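Local coordinates for protein putative immunoglobulin A1 protease (Bacteroides ovatus, PDB 3N6Z) that probably acts as a protease, possibly cleaving immunoglobulin A1, and is built as a parallel beta-helix, at residues I265-W271 / Y296-C302. Residues are numbered along the deposited sequence; the frame is centred on the assembly and turned at random.
Sequences IKNSAAW and YENCYAC
One face of the Trp-271 indole is covered by Cys-302, whose CB sits 3.7 Å from the centroid of the five-membered ring and 19° off its normal, a CH-pi contact; SG lies obliquely, 3.5 Å from NE1. With its SG anti to the backbone N, Cys-302 sends the sulfur past CB toward NE1. Leu-337 of helix 334-344 touches both side chains. The Tyr-296 ring instead takes Ile-265 at its edge, CB lying in the ring plane 3.9 Å from CD1, while Phe-327 stacks on the ring and the tyrosine hydroxyl is hydrogen-bonded with Ala-291 O. At the corner, Asn-267 and Asn-298 run side by side with amide planes 46° apart. Asn-267 ND2 reaches an in-plane lone pair of Asn-298 OD1 at 3.0 Å, though the bond is bent to 131° at the hydrogen; a water donates to Asn-267 OD1. An alanine at Asn-267 would remove this amide, and Asn-298 OD1 would probably lose its cross-strand donor, leaving the Asn-298 amide freer to turn. Backbone bonds continue through the corner, from Asn-267 N to Glu-297 O and from Ser-268 N to Asn-298 O. Both asparagines have positive phi, so the two chains bend alike. The side-by-side asparagines, with Asn-236 touching Asn-267 on the preceding coil, resemble an asparagine ladder; in-register parallel pairing on both sides of the corner is characteristic of successive coils of a right-handed parallel beta-helix.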
ATOM      1  N   ILE A 265      14.418   4.354  -0.300  1.00  9.79           N
ATOM      2  CA  ILE A 265      13.416   4.716  -1.311  1.00  9.17           C
ATOM      3  C   ILE A 265      14.220   5.083  -2.558  1.00 10.16           C
ATOM      4  O   ILE A 265      15.040   6.016  -2.550  1.00 10.91           O
ATOM      5  CB  ILE A 265      12.454   5.858  -0.918  1.00  8.95           C
ATOM      6  CG1 ILE A 265      11.766   5.561   0.420  1.00 10.01           C
ATOM      7  CG2 ILE A 265      11.408   6.085  -2.039  1.00 10.36           C
ATOM      8  CD1 ILE A 265      10.818   6.626   0.883  1.00 10.26           C
ATOM      9  N   LYS A 266      13.953   4.342  -3.634  1.00 10.32           N
ATOM     10  CA  LYS A 266      14.713   4.453  -4.874  0.70 11.02           C
ATOM     11  C   LYS A 266      13.760   4.518  -6.048  1.00 10.23           C
ATOM     12  O   LYS A 266      12.770   3.795  -6.086  1.00 11.14           O
ATOM     13  CB  LYS A 266      15.641   3.246  -5.063  0.70 12.86           C
ATOM     14  CG  LYS A 266      16.636   3.047  -3.890  0.70 14.16           C
ATOM     15  CD  LYS A 266      17.579   1.826  -4.125  0.70 22.14           C
ATOM     16  CE  LYS A 266      18.322   1.407  -2.843  0.70 27.97           C
ATOM     17  NZ  LYS A 266      19.014   0.070  -2.908  0.70 34.12           N
ATOM     18  N   ASN A 267      14.085   5.344  -7.027  1.00  8.91           N
ATOM     19  CA  ASN A 267      13.345   5.408  -8.279  1.00 10.35           C
ATOM     20  C   ASN A 267      11.852   5.529  -8.021  1.00  9.36           C
ATOM     21  O   ASN A 267      11.063   4.673  -8.395  1.00 11.28           O
ATOM     22  CB  ASN A 267      13.646   4.184  -9.152  1.00 11.72           C
ATOM     23  CG  ASN A 267      15.093   4.099  -9.513  1.00 15.26           C
ATOM     24  OD1 ASN A 267      15.805   3.103  -9.182  1.00 24.49           O
ATOM     25  ND2 ASN A 267      15.561   5.093 -10.182  1.00 10.62           N
ATOM     26  N   SER A 268      11.481   6.608  -7.358  1.00  9.40           N
ATOM     27  CA  SER A 268      10.111   6.879  -6.939  1.00  8.74           C
ATOM     28  C   SER A 268       9.758   8.326  -7.135  1.00  8.66           C
ATOM     29  O   SER A 268      10.635   9.200  -7.292  1.00 10.25           O
ATOM     30  CB  SER A 268       9.901   6.402  -5.495  1.00 10.54           C
ATOM     31  OG  SER A 268      10.038   4.950  -5.421  1.00 11.64           O
ATOM     32  N   ALA A 269       8.460   8.618  -7.162  1.00  8.61           N
ATOM     33  CA  ALA A 269       8.020   9.981  -7.445  1.00  9.62           C
ATOM     34  C   ALA A 269       6.742  10.366  -6.690  1.00  8.71           C
ATOM     35  O   ALA A 269       5.790   9.567  -6.572  1.00 10.10           O
ATOM     36  CB  ALA A 269       7.772  10.166  -8.960  1.00 11.43           C
ATOM     37  N   ALA A 270       6.708  11.606  -6.220  1.00  9.37           N
ATOM     38  CA  ALA A 270       5.538  12.188  -5.575  1.00  8.86           C
ATOM     39  C   ALA A 270       4.795  13.061  -6.572  1.00  9.38           C
ATOM     40  O   ALA A 270       5.390  13.975  -7.168  1.00 11.78           O
ATOM     41  CB  ALA A 270       5.953  13.017  -4.331  1.00  9.18           C
ATOM     42  N   TRP A 271       3.512  12.811  -6.720  1.00  9.41           N
ATOM     43  CA  TRP A 271       2.658  13.591  -7.602  1.00  8.54           C
ATOM     44  C   TRP A 271       1.342  13.926  -6.929  1.00  9.85           C
ATOM     45  O   TRP A 271       0.335  14.213  -7.596  1.00 11.20           O
ATOM     46  CB  TRP A 271       2.494  12.851  -8.939  1.00  9.76           C
ATOM     47  CG  TRP A 271       2.237  13.649 -10.148  1.00 11.11           C
ATOM     48  CD1 TRP A 271       1.631  14.868 -10.238  1.00 10.32           C
ATOM     49  CD2 TRP A 271       2.518  13.236 -11.488  1.00 10.07           C
ATOM     50  NE1 TRP A 271       1.581  15.267 -11.561  1.00 11.94           N
ATOM     51  CE2 TRP A 271       2.104  14.278 -12.344  1.00 12.00           C
ATOM     52  CE3 TRP A 271       3.098  12.097 -12.042  1.00 10.71           C
ATOM     53  CZ2 TRP A 271       2.230  14.193 -13.749  1.00 13.19           C
ATOM     54  CZ3 TRP A 271       3.235  12.012 -13.413  1.00 13.54           C
ATOM     55  CH2 TRP A 271       2.795  13.054 -14.253  1.00 13.79           C
ATOM     56  N   TYR A 296      18.290   7.396  -0.084  1.00 10.16           N
ATOM     57  CA  TYR A 296      17.485   7.745  -1.240  1.00 10.19           C
ATOM     58  C   TYR A 296      18.288   7.780  -2.511  1.00 10.58           C
ATOM     59  O   TYR A 296      19.464   8.200  -2.520  1.00 11.59           O
ATOM     60  CB  TYR A 296      16.846   9.122  -1.019  1.00 10.20           C
ATOM     61  CG  TYR A 296      16.079   9.199   0.299  1.00  8.92           C
ATOM     62  CD1 TYR A 296      14.945   8.438   0.511  1.00 10.30           C
ATOM     63  CD2 TYR A 296      16.549   9.936   1.362  1.00 10.74           C
ATOM     64  CE1 TYR A 296      14.268   8.466   1.713  1.00 10.34           C
ATOM     65  CE2 TYR A 296      15.872   9.978   2.574  1.00 10.38           C
ATOM     66  CZ  TYR A 296      14.729   9.232   2.752  1.00 10.21           C
ATOM     67  OH  TYR A 296      14.060   9.229   3.946  1.00 10.65           O
ATOM     68  N   GLU A 297      17.633   7.395  -3.609  1.00 10.09           N
ATOM     69  CA  GLU A 297      18.236   7.497  -4.935  1.00 10.58           C
ATOM     70  C   GLU A 297      17.110   7.782  -5.920  1.00  8.91           C
ATOM     71  O   GLU A 297      16.099   7.089  -5.890  1.00  9.38           O
ATOM     72  CB  GLU A 297      18.941   6.189  -5.281  1.00 12.60           C
ATOM     73  CG  GLU A 297      19.597   6.172  -6.642  1.00 18.32           C
ATOM     74  CD  GLU A 297      20.328   4.884  -6.991  1.00 27.22           C
ATOM     75  OE1 GLU A 297      20.197   3.871  -6.265  1.00 29.87           O
ATOM     76  OE2 GLU A 297      21.023   4.908  -8.034  1.00 34.75           O
ATOM     77  N   ASN A 298      17.308   8.737  -6.828  1.00  9.17           N
ATOM     78  CA  ASN A 298      16.372   8.975  -7.923  1.00  9.47           C
ATOM     79  C   ASN A 298      14.926   9.143  -7.426  1.00  9.46           C
ATOM     80  O   ASN A 298      14.024   8.373  -7.821  1.00  9.41           O
ATOM     81  CB  ASN A 298      16.441   7.855  -8.973  1.00 10.34           C
ATOM     82  CG  ASN A 298      17.819   7.673  -9.610  1.00 10.51           C
ATOM     83  OD1 ASN A 298      18.115   6.569 -10.138  1.00 15.10           O
ATOM     84  ND2 ASN A 298      18.622   8.693  -9.598  1.00  8.31           N
ATOM     85  N   CYS A 299      14.744  10.108  -6.512  1.00  9.49           N
ATOM     86  CA  CYS A 299      13.434  10.446  -5.977  1.00  9.23           C
ATOM     87  C   CYS A 299      13.017  11.813  -6.498  1.00  7.77           C
ATOM     88  O   CYS A 299      13.772  12.806  -6.338  1.00  9.13           O
ATOM     89  CB  CYS A 299      13.451  10.452  -4.455  1.00  9.47           C
ATOM     90  SG  CYS A 299      13.623   8.780  -3.719  1.00  9.37           S
ATOM     91  N   TYR A 300      11.835  11.875  -7.116  1.00  8.41           N
ATOM     92  CA  TYR A 300      11.326  13.042  -7.818  1.00  8.87           C
ATOM     93  C   TYR A 300       9.998  13.485  -7.277  1.00  8.70           C
ATOM     94  O   TYR A 300       9.280  12.713  -6.613  1.00  8.87           O
ATOM     95  CB  TYR A 300      11.233  12.771  -9.350  1.00  8.87           C
ATOM     96  CG  TYR A 300      12.550  12.228  -9.857  1.00  8.87           C
ATOM     97  CD1 TYR A 300      13.664  13.056  -9.953  1.00  8.99           C
ATOM     98  CD2 TYR A 300      12.702  10.882 -10.146  1.00  9.07           C
ATOM     99  CE1 TYR A 300      14.904  12.544 -10.300  1.00  9.71           C
ATOM    100  CE2 TYR A 300      13.947  10.339 -10.497  1.00  9.19           C
ATOM    101  CZ  TYR A 300      15.052  11.192 -10.584  1.00  9.40           C
ATOM    102  OH  TYR A 300      16.272  10.679 -10.896  1.00 10.06           O
ATOM    103  N   ALA A 301       9.629  14.715  -7.594  1.00  9.28           N
ATOM    104  CA  ALA A 301       8.314  15.239  -7.270  1.00 10.30           C
ATOM    105  C   ALA A 301       7.847  16.122  -8.395  1.00  8.97           C
ATOM    106  O   ALA A 301       8.634  16.892  -8.965  1.00 10.48           O
ATOM    107  CB  ALA A 301       8.312  16.029  -5.941  1.00  9.74           C
ATOM    108  N   CYS A 302       6.569  16.060  -8.754  1.00 10.04           N
ATOM    109  CA  CYS A 302       6.089  16.977  -9.780  0.70 11.18           C
ATOM    110  C   CYS A 302       6.166  18.412  -9.274  1.00 10.95           C
ATOM    111  O   CYS A 302       5.803  18.725  -8.146  1.00 11.22           O
ATOM    112  CB  CYS A 302       4.679  16.671 -10.248  0.70 11.21           C
ATOM    113  SG  CYS A 302       4.292  17.513 -11.836  0.70 12.36           S
TER
HETATM  114  O   HOH W   1      18.848   3.077  -9.887  1.00 42.68           O